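Local atomic coordinates of N-acetyl-L-2,4-diaminobutyric acid deacetylase (Ruegeria pomeroyi, PDB entry 6TWL), a protein that probably removes the acetyl group from N-acetyl-L-2,4-diaminobutyric acid in a zinc-dependent hydrolytic step of ectoine breakdown. Residues I10-D15 / L40-N45; G48-L53 / T81-I86; G265-M270 / S309-G314; G280-R285 / P296-A301. All coordinates share one frame; numbering follows the deposited sequence.

Interaction 1. Residues I10-D15 / L40-N45; sequences IPLDRD and LTVIKN
Ile10 and Leu12 pack on Leu40 and Val42 in a surface contact near one end of the large mixed beta sheet of this zinc-exopeptidase-like fold, where the loop between strands 7-8 and 16-24 passes over one face of strand 36-45. Both edges of that strand are already engaged: its backbone bonds to Phe18 and Gly20 of strand 16-24 and to Leu84 and Ile86 of strand 82-87, and the loop meets it mainly through side chains and, at Lys44, through backbone carbonyls. Ile10 carries CG1 between the backbone N and the carbonyl carbon (chi1 55°), the crowded position, and with the rest of the chain extended its CD1 reaches Leu40 CD2 at 3.8 Å and Val42 CG2 at 4.0 Å. Leu12 starts out away from the strand, yet its branch turns back and CD2 meets Val42 CG2 at 4.1 Å, the two side chains at about a right angle. Phe18 also touches Ile10 and Pro11.

Further along, the contact becomes polar. Lys44 CB lies 3.6 Å from Arg14 O, and its CD is 3.7 Å from Asp13 O, so aliphatic carbons face loop carbonyls. The carboxylate of Asp15 lies against this chain too, OD1 being 3.6 Å from Lys44 CD, but NZ, at the bent end of the lysine, stays beyond salt-bridge distance of OD1. Asp15 OD2 has a weak bond to Gly46 N, and Asn45 ND2 bonds Val80 O. At the loop's end the backbones close in through a bent CA-H...O contact from Asp15 to Lys44 O, 3.3 Å from CA to O.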
loop_
_atom_site.group_PDB
_atom_site.type_symbol
_atom_site.label_atom_id
_atom_site.label_comp_id
_atom_site.label_asym_id
_atom_site.label_seq_id
_atom_site.Cartn_x
_atom_site.Cartn_y
_atom_site.Cartn_z
ATOM N N ILE A 10 -2.870 24.187 -6.075
ATOM C CA ILE A 10 -4.213 24.368 -5.529
ATOM C C ILE A 10 -4.091 24.745 -4.056
ATOM O O ILE A 10 -2.989 24.669 -3.492
ATOM C CB ILE A 10 -5.064 23.100 -5.709
ATOM C CG1 ILE A 10 -4.359 21.886 -5.098
ATOM C CG2 ILE A 10 -5.388 22.876 -7.180
ATOM C CD1 ILE A 10 -5.209 20.635 -5.091
ATOM N N PRO A 11 -5.171 25.166 -3.396
ATOM C CA PRO A 11 -5.112 25.344 -1.942
ATOM C C PRO A 11 -5.401 24.048 -1.202
ATOM O O PRO A 11 -6.250 23.245 -1.595
ATOM C CB PRO A 11 -6.210 26.383 -1.678
ATOM C CG PRO A 11 -7.207 26.142 -2.749
ATOM C CD PRO A 11 -6.450 25.646 -3.956
ATOM N N LEU A 12 -4.663 23.841 -0.117
ATOM C CA LEU A 12 -4.885 22.712 0.776
ATOM C C LEU A 12 -5.904 23.021 1.860
ATOM O O LEU A 12 -6.315 22.110 2.588
ATOM C CB LEU A 12 -3.564 22.302 1.432
ATOM C CG LEU A 12 -2.371 22.260 0.480
ATOM C CD1 LEU A 12 -1.074 22.043 1.240
ATOM C CD2 LEU A 12 -2.577 21.170 -0.559
ATOM N N ASP A 13 -6.334 24.275 1.956
ATOM C CA ASP A 13 -6.975 24.813 3.142
ATOM C C ASP A 13 -8.391 25.309 2.899
ATOM O O ASP A 13 -9.045 25.756 3.849
ATOM C CB ASP A 13 -6.127 25.970 3.679
ATOM C CG ASP A 13 -5.612 26.863 2.563
ATOM O OD1 ASP A 13 -6.380 27.726 2.089
ATOM O OD2 ASP A 13 -4.452 26.681 2.135
ATOM N N ARG A 14 -8.880 25.252 1.666
ATOM C CA ARG A 14 -10.137 25.878 1.291
ATOM C C ARG A 14 -11.188 24.820 0.985
ATOM O O ARG A 14 -10.871 23.708 0.550
ATOM C CB ARG A 14 -9.944 26.798 0.081
ATOM C CG ARG A 14 -9.425 28.184 0.443
ATOM C CD ARG A 14 -8.788 28.887 -0.750
ATOM N NE ARG A 14 -9.634 28.846 -1.940
ATOM C CZ ARG A 14 -9.320 29.415 -3.099
ATOM N NH1 ARG A 14 -8.177 30.075 -3.229
ATOM N NH2 ARG A 14 -10.149 29.326 -4.130
ATOM N N ASP A 15 -12.448 25.177 1.222
ATOM C CA ASP A 15 -13.552 24.254 1.006
ATOM C C ASP A 15 -13.864 24.123 -0.480
ATOM O O ASP A 15 -13.819 25.104 -1.229
ATOM C CB ASP A 15 -14.795 24.724 1.762
ATOM C CG ASP A 15 -14.676 24.519 3.259
ATOM O OD1 ASP A 15 -13.535 24.479 3.765
ATOM O OD2 ASP A 15 -15.722 24.394 3.929
ATOM N N LEU A 40 -2.597 15.658 -7.509
ATOM C CA LEU A 40 -3.268 15.467 -6.235
ATOM C C LEU A 40 -4.631 16.134 -6.290
ATOM O O LEU A 40 -4.833 17.113 -7.015
ATOM C CB LEU A 40 -2.439 16.018 -5.068
ATOM C CG LEU A 40 -2.673 17.459 -4.608
ATOM C CD1 LEU A 40 -1.973 17.720 -3.287
ATOM C CD2 LEU A 40 -2.196 18.442 -5.652
ATOM N N THR A 41 -5.563 15.575 -5.530
ATOM C CA THR A 41 -6.884 16.147 -5.338
ATOM C C THR A 41 -7.083 16.416 -3.854
ATOM O O THR A 41 -6.729 15.587 -3.010
ATOM C CB THR A 41 -7.977 15.207 -5.863
ATOM O OG1 THR A 41 -7.926 15.160 -7.296
ATOM C CG2 THR A 41 -9.356 15.680 -5.423
ATOM N N VAL A 42 -7.623 17.588 -3.534
ATOM C CA VAL A 42 -7.998 17.931 -2.170
ATOM C C VAL A 42 -9.489 18.227 -2.149
ATOM O O VAL A 42 -9.978 19.039 -2.943
ATOM C CB VAL A 42 -7.192 19.126 -1.629
ATOM C CG1 VAL A 42 -7.692 19.514 -0.245
ATOM C CG2 VAL A 42 -5.711 18.787 -1.582
ATOM N N ILE A 43 -10.206 17.556 -1.254
ATOM C CA ILE A 43 -11.629 17.779 -1.039
ATOM C C ILE A 43 -11.802 18.100 0.436
ATOM O O ILE A 43 -11.578 17.238 1.296
ATOM C CB ILE A 43 -12.469 16.562 -1.445
ATOM C CG1 ILE A 43 -12.196 16.210 -2.906
ATOM C CG2 ILE A 43 -13.950 16.829 -1.220
ATOM C CD1 ILE A 43 -12.883 14.964 -3.352
ATOM N N LYS A 44 -12.182 19.337 0.736
ATOM C CA LYS A 44 -12.398 19.768 2.107
ATOM C C LYS A 44 -13.773 20.406 2.224
ATOM O O LYS A 44 -14.240 21.079 1.300
ATOM C CB LYS A 44 -11.318 20.753 2.574
ATOM C CG LYS A 44 -11.556 21.292 3.982
ATOM C CD LYS A 44 -10.649 22.457 4.322
ATOM C CE LYS A 44 -10.585 22.671 5.830
ATOM N NZ LYS A 44 -9.595 21.766 6.485
ATOM N N ASN A 45 -14.417 20.181 3.366
ATOM C CA ASN A 45 -15.735 20.729 3.636
ATOM C C ASN A 45 -15.988 20.648 5.131
ATOM O O ASN A 45 -15.570 19.686 5.781
ATOM C CB ASN A 45 -16.819 19.969 2.866
ATOM C CG ASN A 45 -18.172 20.636 2.959
ATOM O OD1 ASN A 45 -18.311 21.829 2.688
ATOM N ND2 ASN A 45 -19.185 19.867 3.347
#

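Interaction 2. Residues G48-L53 / T81-I86; sequences GPTALL and TGRLII
Thr50 and Arg83 pair on neighbouring parallel strands of a beta-alpha-beta unit made of strand 50-54, helix 63-74 and strand 82-87. The short strand axes run 4.7 Å apart and only 10° from parallel. Arg83 N donates to Pro49 O with a bent bond, after which the ladder straightens: Ala51 N to Arg83 O, Ile85 N to Ala51 O, and Leu53 N to Ile85 O at 2.9 Å, the last with an N-H...O angle of 178°. Where the strands begin, Gly48 CA and Gly82 CA come within 3.4 Å; with no side chain on either residue the backbones can approach this closely.

On the face of Thr50 and Ile85, Arg83 runs out with CG anti to the backbone N (chi1 172°) and bends at chi3, turning the side of its guanidinium to Thr50. NE reaches OG1 at 2.9 Å and NH2 reaches the same oxygen at 3.3 Å, both with OG1 close to the guanidinium plane. NH1 bonds Leu12 O, so Thr50 and Leu12 together hold the group's rotation, while Ile85 CD1 rests over the rim of one of its faces.

These strands, in the succinylglutamate desuccinylase/aspartoacylase family region, lie inside the large mixed sheet, with strand 139-142 beyond strand 50-54. The other face is apolar: Leu84 CD2 touches Ala51 CB at 3.9 Å, and Leu53 CD1 meets Ile86 CG1 at 3.8 Å. Leu68 and Leu71 of helix 63-74 cover Leu53 and Ile86, and Leu232 of helix 218-234 covers Ala51 and Leu84. About 12 Å separates the side chains of Leu53 and His144, which binds zinc in the metal-loaded enzyme but has no metal here.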
loop_
_atom_site.group_PDB
_atom_site.type_symbol
_atom_site.label_atom_id
_atom_site.label_comp_id
_atom_site.label_asym_id
_atom_site.label_seq_id
_atom_site.Cartn_x
_atom_site.Cartn_y
_atom_site.Cartn_z
ATOM N N GLY A 48 -13.584 18.560 10.355
ATOM C CA GLY A 48 -13.296 17.178 10.656
ATOM C C GLY A 48 -11.838 16.823 10.444
ATOM O O GLY A 48 -11.000 17.679 10.137
ATOM N N PRO A 49 -11.510 15.543 10.609
ATOM C CA PRO A 49 -10.118 15.104 10.448
ATOM C C PRO A 49 -9.699 15.081 8.985
ATOM O O PRO A 49 -10.488 15.303 8.065
ATOM C CB PRO A 49 -10.104 13.697 11.053
ATOM C CG PRO A 49 -11.523 13.256 11.076
ATOM C CD PRO A 49 -12.392 14.475 11.110
ATOM N N THR A 50 -8.416 14.791 8.785
ATOM C CA THR A 50 -7.792 14.807 7.469
ATOM C C THR A 50 -7.222 13.431 7.156
ATOM O O THR A 50 -6.501 12.851 7.976
ATOM C CB THR A 50 -6.686 15.865 7.402
ATOM O OG1 THR A 50 -7.273 17.163 7.259
ATOM C CG2 THR A 50 -5.760 15.600 6.224
ATOM N N ALA A 51 -7.549 12.909 5.978
ATOM C CA ALA A 51 -7.001 11.646 5.507
ATOM C C ALA A 51 -5.989 11.913 4.401
ATOM O O ALA A 51 -6.270 12.661 3.459
ATOM C CB ALA A 51 -8.110 10.720 5.004
ATOM N N LEU A 52 -4.808 11.312 4.532
ATOM C CA LEU A 52 -3.758 11.380 3.521
ATOM C C LEU A 52 -3.705 10.030 2.812
ATOM O O LEU A 52 -3.281 9.029 3.399
ATOM C CB LEU A 52 -2.419 11.731 4.169
ATOM C CG LEU A 52 -1.168 11.843 3.296
ATOM C CD1 LEU A 52 -1.403 12.754 2.106
ATOM C CD2 LEU A 52 -0.013 12.355 4.129
ATOM N N LEU A 53 -4.141 9.999 1.554
ATOM C CA LEU A 53 -4.301 8.760 0.800
ATOM C C LEU A 53 -3.328 8.760 -0.373
ATOM O O LEU A 53 -3.424 9.614 -1.260
ATOM C CB LEU A 53 -5.746 8.612 0.315
ATOM C CG LEU A 53 -6.811 9.141 1.285
ATOM C CD1 LEU A 53 -8.135 9.392 0.580
ATOM C CD2 LEU A 53 -6.994 8.178 2.448
ATOM N N THR A 81 -16.806 15.670 5.642
ATOM C CA THR A 81 -16.756 16.442 6.881
ATOM C C THR A 81 -15.328 16.298 7.394
ATOM O O THR A 81 -15.002 15.331 8.090
ATOM C CB THR A 81 -17.779 15.951 7.901
ATOM O OG1 THR A 81 -17.643 14.534 8.074
ATOM C CG2 THR A 81 -19.189 16.269 7.430
ATOM N N GLY A 82 -14.481 17.259 7.041
ATOM C CA GLY A 82 -13.054 17.122 7.240
ATOM C C GLY A 82 -12.290 17.428 5.972
ATOM O O GLY A 82 -12.600 18.407 5.286
ATOM N N ARG A 83 -11.303 16.603 5.634
ATOM C CA ARG A 83 -10.498 16.881 4.455
ATOM C C ARG A 83 -9.859 15.597 3.945
ATOM O O ARG A 83 -9.372 14.783 4.733
ATOM C CB ARG A 83 -9.419 17.926 4.761
ATOM C CG ARG A 83 -8.432 18.126 3.629
ATOM C CD ARG A 83 -7.456 19.246 3.919
ATOM N NE ARG A 83 -6.688 19.013 5.136
ATOM C CZ ARG A 83 -5.676 19.777 5.531
ATOM N NH1 ARG A 83 -5.307 20.819 4.799
ATOM N NH2 ARG A 83 -5.031 19.498 6.655
ATOM N N LEU A 84 -9.871 15.429 2.626
ATOM C CA LEU A 84 -9.174 14.342 1.950
ATOM C C LEU A 84 -8.048 14.920 1.104
ATOM O O LEU A 84 -8.275 15.839 0.310
ATOM C CB LEU A 84 -10.123 13.541 1.056
ATOM C CG LEU A 84 -11.351 12.860 1.653
ATOM C CD1 LEU A 84 -12.308 12.477 0.536
ATOM C CD2 LEU A 84 -10.933 11.643 2.448
ATOM N N ILE A 85 -6.844 14.385 1.271
ATOM C CA ILE A 85 -5.717 14.700 0.402
ATOM C C ILE A 85 -5.367 13.419 -0.340
ATOM O O ILE A 85 -4.876 12.455 0.260
ATOM C CB ILE A 85 -4.516 15.253 1.180
ATOM C CG1 ILE A 85 -4.952 16.433 2.049
ATOM C CG2 ILE A 85 -3.419 15.690 0.220
ATOM C CD1 ILE A 85 -3.844 17.006 2.910
ATOM N N ILE A 86 -5.631 13.404 -1.643
ATOM C CA ILE A 86 -5.563 12.194 -2.455
ATOM C C ILE A 86 -4.385 12.317 -3.407
ATOM O O ILE A 86 -4.354 13.214 -4.260
ATOM C CB ILE A 86 -6.871 11.959 -3.222
ATOM C CG1 ILE A 86 -8.047 11.892 -2.246
ATOM C CG2 ILE A 86 -6.786 10.684 -4.048
ATOM C CD1 ILE A 86 -9.395 12.059 -2.905
#

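Interaction 3. Residues G265-M270 / S309-G314; sequences GLFEMM and SRHFPG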
loop_
_atom_site.group_PDB
_atom_site.type_symbol
_atom_site.label_atom_id
_atom_site.label_comp_id
_atom_site.label_asym_id
_atom_site.label_seq_id
_atom_site.Cartn_x
_atom_site.Cartn_y
_atom_site.Cartn_z
ATOM N N GLY A 265 14.233 -21.648 -12.774
ATOM C CA GLY A 265 13.541 -22.638 -13.572
ATOM C C GLY A 265 12.111 -22.222 -13.856
ATOM O O GLY A 265 11.682 -21.112 -13.526
ATOM N N LEU A 266 11.387 -23.141 -14.487
ATOM C CA LEU A 266 9.963 -22.965 -14.736
ATOM C C LEU A 266 9.194 -23.268 -13.455
ATOM O O LEU A 266 9.421 -24.298 -12.812
ATOM C CB LEU A 266 9.518 -23.869 -15.889
ATOM C CG LEU A 266 8.040 -23.991 -16.258
ATOM C CD1 LEU A 266 7.581 -22.778 -17.052
ATOM C CD2 LEU A 266 7.825 -25.256 -17.079
ATOM N N PHE A 267 8.295 -22.365 -13.078
ATOM C CA PHE A 267 7.710 -22.346 -11.743
ATOM C C PHE A 267 6.308 -22.944 -11.779
ATOM O O PHE A 267 5.432 -22.439 -12.490
ATOM C CB PHE A 267 7.681 -20.914 -11.210
ATOM C CG PHE A 267 7.138 -20.788 -9.819
ATOM C CD1 PHE A 267 7.889 -21.191 -8.727
ATOM C CD2 PHE A 267 5.881 -20.251 -9.603
ATOM C CE1 PHE A 267 7.391 -21.068 -7.445
ATOM C CE2 PHE A 267 5.375 -20.127 -8.324
ATOM C CZ PHE A 267 6.132 -20.534 -7.241
ATOM N N GLU A 268 6.096 -24.010 -11.006
ATOM C CA GLU A 268 4.797 -24.678 -10.909
ATOM C C GLU A 268 4.323 -24.626 -9.461
ATOM O O GLU A 268 4.820 -25.367 -8.607
ATOM C CB GLU A 268 4.862 -26.123 -11.392
ATOM C CG GLU A 268 3.580 -26.895 -11.102
ATOM C CD GLU A 268 3.662 -28.353 -11.498
ATOM O OE1 GLU A 268 4.784 -28.846 -11.743
ATOM O OE2 GLU A 268 2.600 -29.005 -11.562
ATOM N N MET A 269 3.361 -23.754 -9.187
ATOM C CA MET A 269 2.781 -23.688 -7.854
ATOM C C MET A 269 1.782 -24.817 -7.655
ATOM O O MET A 269 0.963 -25.092 -8.533
ATOM C CB MET A 269 2.105 -22.344 -7.636
ATOM C CG MET A 269 1.359 -22.287 -6.329
ATOM S SD MET A 269 1.710 -20.746 -5.492
ATOM C CE MET A 269 3.109 -21.178 -4.461
ATOM N N MET A 270 1.838 -25.464 -6.491
ATOM C CA MET A 270 0.972 -26.601 -6.220
ATOM C C MET A 270 -0.256 -26.261 -5.376
ATOM O O MET A 270 -1.169 -27.089 -5.302
ATOM C CB MET A 270 1.782 -27.721 -5.540
ATOM C CG MET A 270 3.061 -28.141 -6.285
ATOM S SD MET A 270 2.772 -28.673 -7.983
ATOM C CE MET A 270 1.704 -30.085 -7.711
ATOM N N SER A 309 0.713 -15.292 -0.178
ATOM C CA SER A 309 1.472 -14.687 -1.259
ATOM C C SER A 309 2.176 -15.786 -2.039
ATOM O O SER A 309 2.494 -16.845 -1.492
ATOM C CB SER A 309 2.496 -13.675 -0.740
ATOM O OG SER A 309 2.990 -12.873 -1.797
ATOM N N ARG A 310 2.416 -15.523 -3.321
ATOM C CA ARG A 310 3.069 -16.496 -4.185
ATOM C C ARG A 310 3.815 -15.773 -5.293
ATOM O O ARG A 310 3.417 -14.689 -5.726
ATOM C CB ARG A 310 2.061 -17.478 -4.794
ATOM C CG ARG A 310 0.914 -16.815 -5.544
ATOM C CD ARG A 310 0.392 -17.695 -6.673
ATOM N NE ARG A 310 1.426 -18.004 -7.656
ATOM C CZ ARG A 310 1.180 -18.411 -8.898
ATOM N NH1 ARG A 310 -0.069 -18.560 -9.316
ATOM N NH2 ARG A 310 2.185 -18.667 -9.723
ATOM N N HIS A 311 4.913 -16.382 -5.741
ATOM C CA HIS A 311 5.576 -15.928 -6.956
ATOM C C HIS A 311 4.601 -15.979 -8.124
ATOM O O HIS A 311 3.944 -16.997 -8.360
ATOM C CB HIS A 311 6.798 -16.801 -7.245
ATOM C CG HIS A 311 7.607 -16.346 -8.419
ATOM N ND1 HIS A 311 8.496 -15.296 -8.350
ATOM C CD2 HIS A 311 7.672 -16.810 -9.691
ATOM C CE1 HIS A 311 9.069 -15.127 -9.528
ATOM N NE2 HIS A 311 8.587 -16.033 -10.359
ATOM N N PHE A 312 4.465 -14.852 -8.823
ATOM C CA PHE A 312 3.520 -14.770 -9.933
ATOM C C PHE A 312 4.048 -15.266 -11.285
ATOM O O PHE A 312 3.366 -16.071 -11.928
ATOM C CB PHE A 312 3.006 -13.336 -10.065
ATOM C CG PHE A 312 1.848 -13.197 -11.004
ATOM C CD1 PHE A 312 0.597 -13.672 -10.645
ATOM C CD2 PHE A 312 2.007 -12.600 -12.241
ATOM C CE1 PHE A 312 -0.476 -13.553 -11.503
ATOM C CE2 PHE A 312 0.937 -12.474 -13.107
ATOM C CZ PHE A 312 -0.309 -12.951 -12.737
ATOM N N PRO A 313 5.226 -14.845 -11.764
ATOM C CA PRO A 313 5.599 -15.161 -13.152
ATOM C C PRO A 313 5.917 -16.638 -13.347
ATOM O O PRO A 313 6.122 -17.403 -12.403
ATOM C CB PRO A 313 6.835 -14.290 -13.412
ATOM C CG PRO A 313 6.823 -13.258 -12.348
ATOM C CD PRO A 313 6.201 -13.921 -11.157
ATOM N N GLY A 314 5.963 -17.030 -14.623
ATOM C CA GLY A 314 6.164 -18.430 -14.960
ATOM C C GLY A 314 7.583 -18.913 -14.733
ATOM O O GLY A 314 7.803 -20.098 -14.466
#
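Phe267 and His311 meet as a T-shaped pair, the imidazole edge directed at the phenyl face with centroids 5.1 Å apart and planes at 74°. With CG anti to the backbone N (chi1 -178°), Phe267 extends from strand 265-269 toward strand 309-311, and His311 CB sits over the same ring in a CH-pi contact, 4.1 Å from its centroid. The imidazole is held in turn: NE2 bonds Leu315 O, and Pro313 CD lies over one of its faces.

Arg310 approaches the phenyl ring differently, its NH2 lying at the edge, 3.8 Å from Phe267 CE2. Its guanidinium curls back onto its own strand, where NE and NH2 both make weak bonds to His311 O. The side chain of Met269 crosses that of Arg310, with SD 3.4 Å from Arg310 CB, while Met269 CB stands over the guanidinium centre.

The short strand axes are 8.9 Å apart, so this is packing between two sheets of the C-terminal beta region. The chain bridges them itself: past the turn, Phe267 N donates to Gly314 O at 2.7 Å, and strand 315-316 then pairs beside strand 265-269. Ala284 and Val322 also border Phe267.

Because Arg310 lies at the rim of the phenyl ring, its charge makes no cation-pi contact there; histidine CH groups take the pi face, and the carbonyl of His311, gripped weakly by NE and NH2, may ease the charge in part.

Interaction 4. Residues G280-R285 / P296-A301; sequences GDLLAR and PVEYRA
Leu283 and Ala284 both face Tyr299, forming a classic beta bulge in the hairpin of strands 282-287 and 297-300, at the outer edge of a four-stranded antiparallel sheet. Tyr299 O takes a bond from Leu283 N at 2.7 Å and a weak one from Ala284 N at 3.3 Å, while Tyr299 N returns a bond to Ala284 O. The helix-like backbone of Leu283 (psi -43°) accommodates the extra residue, and its side chain points toward the partner strand, where CG meets Ala301 CB at 4.1 Å. Ala301 N bonds Asp281 O and Gly280 N bonds Ala301 O, closing the ladder at that end.

On the bulge's buried side Ala284 and Tyr299 both touch Val322, and Tyr299 OH bonds Glu262 N. The face of Leu282, Glu298 and Arg300 carries the charges. Arg300 extends so that NH1 bonds Gly280 O, which lies near the guanidinium plane, at 3.1 Å; NH2 approaches Glu298 OE1 from above the carboxylate plane in a salt bridge of 2.9 Å. Leu282 CD1 lies over the centre of one guanidinium face, 4.0 Å from its plane, and 3.5 Å from Glu298 CB. Beside them Arg285 and Pro296 lie alongside each other, pointing the same way.

Arg285 NE stops 4.5 Å from Glu298 OE2, beyond a salt bridge, and would add at most a diffuse attraction; the firm charge pairing stays within strand 297-300, and Arg300 ties it to the facing chain through a neutral carbonyl.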
loop_
_atom_site.group_PDB
_atom_site.type_symbol
_atom_site.label_atom_id
_atom_site.label_comp_id
_atom_site.label_asym_id
_atom_site.label_seq_id
_atom_site.Cartn_x
_atom_site.Cartn_y
_atom_site.Cartn_z
ATOM N N GLY A 280 5.303 -28.875 6.068
ATOM C CA GLY A 280 5.767 -30.012 5.309
ATOM C C GLY A 280 5.068 -30.219 3.979
ATOM O O GLY A 280 5.587 -30.959 3.135
ATOM N N ASP A 281 3.909 -29.596 3.771
ATOM C CA ASP A 281 3.206 -29.738 2.502
ATOM C C ASP A 281 4.006 -29.103 1.370
ATOM O O ASP A 281 4.793 -28.176 1.576
ATOM C CB ASP A 281 1.822 -29.096 2.575
ATOM C CG ASP A 281 0.837 -29.912 3.387
ATOM O OD1 ASP A 281 1.228 -30.975 3.913
ATOM O OD2 ASP A 281 -0.332 -29.484 3.496
ATOM N N LEU A 282 3.785 -29.609 0.159
ATOM C CA LEU A 282 4.476 -29.113 -1.025
ATOM C C LEU A 282 3.814 -27.827 -1.509
ATOM O O LEU A 282 2.619 -27.817 -1.821
ATOM C CB LEU A 282 4.464 -30.175 -2.121
ATOM C CG LEU A 282 5.306 -29.898 -3.364
ATOM C CD1 LEU A 282 6.769 -29.900 -2.992
ATOM C CD2 LEU A 282 5.026 -30.931 -4.444
ATOM N N LEU A 283 4.590 -26.742 -1.569
ATOM C CA LEU A 283 4.085 -25.464 -2.057
ATOM C C LEU A 283 4.237 -25.313 -3.566
ATOM O O LEU A 283 3.316 -24.831 -4.235
ATOM C CB LEU A 283 4.809 -24.302 -1.372
ATOM C CG LEU A 283 4.643 -24.064 0.127
ATOM C CD1 LEU A 283 5.680 -23.054 0.595
ATOM C CD2 LEU A 283 3.240 -23.579 0.444
ATOM N N ALA A 284 5.380 -25.713 -4.114
ATOM C CA ALA A 284 5.698 -25.404 -5.499
ATOM C C ALA A 284 6.804 -26.323 -5.990
ATOM O O ALA A 284 7.562 -26.896 -5.201
ATOM C CB ALA A 284 6.116 -23.938 -5.660
ATOM N N ARG A 285 6.878 -26.454 -7.312
ATOM C CA ARG A 285 7.962 -27.142 -7.995
ATOM C C ARG A 285 8.628 -26.182 -8.969
ATOM O O ARG A 285 7.972 -25.325 -9.567
ATOM C CB ARG A 285 7.466 -28.371 -8.764
ATOM C CG ARG A 285 7.132 -29.574 -7.911
ATOM C CD ARG A 285 6.536 -30.677 -8.772
ATOM N NE ARG A 285 5.982 -31.762 -7.970
ATOM C CZ ARG A 285 4.934 -32.494 -8.333
ATOM N NH1 ARG A 285 4.324 -32.256 -9.486
ATOM N NH2 ARG A 285 4.494 -33.462 -7.541
ATOM N N PRO A 296 12.411 -32.039 -10.662
ATOM C CA PRO A 296 12.189 -30.674 -10.178
ATOM C C PRO A 296 12.618 -30.485 -8.732
ATOM O O PRO A 296 12.664 -31.425 -7.936
ATOM C CB PRO A 296 10.671 -30.499 -10.318
ATOM C CG PRO A 296 10.135 -31.880 -10.144
ATOM C CD PRO A 296 11.146 -32.788 -10.791
ATOM N N VAL A 297 12.927 -29.234 -8.404
ATOM C CA VAL A 297 13.224 -28.850 -7.029
ATOM C C VAL A 297 11.917 -28.562 -6.305
ATOM O O VAL A 297 11.067 -27.814 -6.803
ATOM C CB VAL A 297 14.161 -27.633 -6.992
ATOM C CG1 VAL A 297 14.407 -27.198 -5.557
ATOM C CG2 VAL A 297 15.475 -27.955 -7.690
ATOM N N GLU A 298 11.751 -29.158 -5.129
ATOM C CA GLU A 298 10.535 -29.021 -4.342
ATOM C C GLU A 298 10.718 -27.974 -3.252
ATOM O O GLU A 298 11.785 -27.877 -2.640
ATOM C CB GLU A 298 10.144 -30.357 -3.710
ATOM C CG GLU A 298 9.661 -31.406 -4.693
ATOM C CD GLU A 298 9.205 -32.670 -3.995
ATOM O OE1 GLU A 298 9.678 -32.925 -2.867
ATOM O OE2 GLU A 298 8.375 -33.407 -4.567
ATOM N N TYR A 299 9.664 -27.200 -3.003
ATOM C CA TYR A 299 9.664 -26.188 -1.956
ATOM C C TYR A 299 8.462 -26.424 -1.058
ATOM O O TYR A 299 7.321 -26.423 -1.532
ATOM C CB TYR A 299 9.644 -24.779 -2.553
ATOM C CG TYR A 299 10.948 -24.437 -3.226
ATOM C CD1 TYR A 299 12.038 -24.011 -2.481
ATOM C CD2 TYR A 299 11.101 -24.566 -4.599
ATOM C CE1 TYR A 299 13.240 -23.708 -3.084
ATOM C CE2 TYR A 299 12.301 -24.265 -5.212
ATOM C CZ TYR A 299 13.366 -23.835 -4.450
ATOM O OH TYR A 299 14.564 -23.533 -5.054
ATOM N N ARG A 300 8.719 -26.628 0.231
ATOM C CA ARG A 300 7.702 -27.078 1.165
ATOM C C ARG A 300 7.493 -26.054 2.272
ATOM O O ARG A 300 8.395 -25.280 2.606
ATOM C CB ARG A 300 8.079 -28.441 1.761
ATOM C CG ARG A 300 7.969 -29.568 0.747
ATOM C CD ARG A 300 8.450 -30.901 1.290
ATOM N NE ARG A 300 8.437 -31.917 0.242
ATOM C CZ ARG A 300 7.354 -32.593 -0.129
ATOM N NH1 ARG A 300 6.192 -32.368 0.470
ATOM N NH2 ARG A 300 7.432 -33.496 -1.096
ATOM N N ALA A 301 6.285 -26.057 2.831
ATOM C CA ALA A 301 5.927 -25.093 3.862
ATOM C C ALA A 301 6.679 -25.385 5.155
ATOM O O ALA A 301 6.775 -26.539 5.586
ATOM C CB ALA A 301 4.420 -25.121 4.111
#

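The four contacts form two pairs on opposite sides of the chain's centre. Interactions 1 and 2, with centres 9 Å apart, both reach the large mixed sheet: strand 36-45 lies beside strand 82-87, and Thr41 O bonds Ile86 N at 2.8 Å. Interactions 3 and 4, 11 Å apart between centres, join through strands 265-269 and 282-287, where Glu268 O meets Arg285 N at 2.7 Å. Centres of interactions 2 and 3 are about 40 Å apart. Along the chain 1 precedes 2 and 2 precedes 3, whereas 4 is nested within the loop closed by 3. One pair thus belongs to the large mixed sheet, the other to the C-terminal beta region, with no direct touch between the pairs.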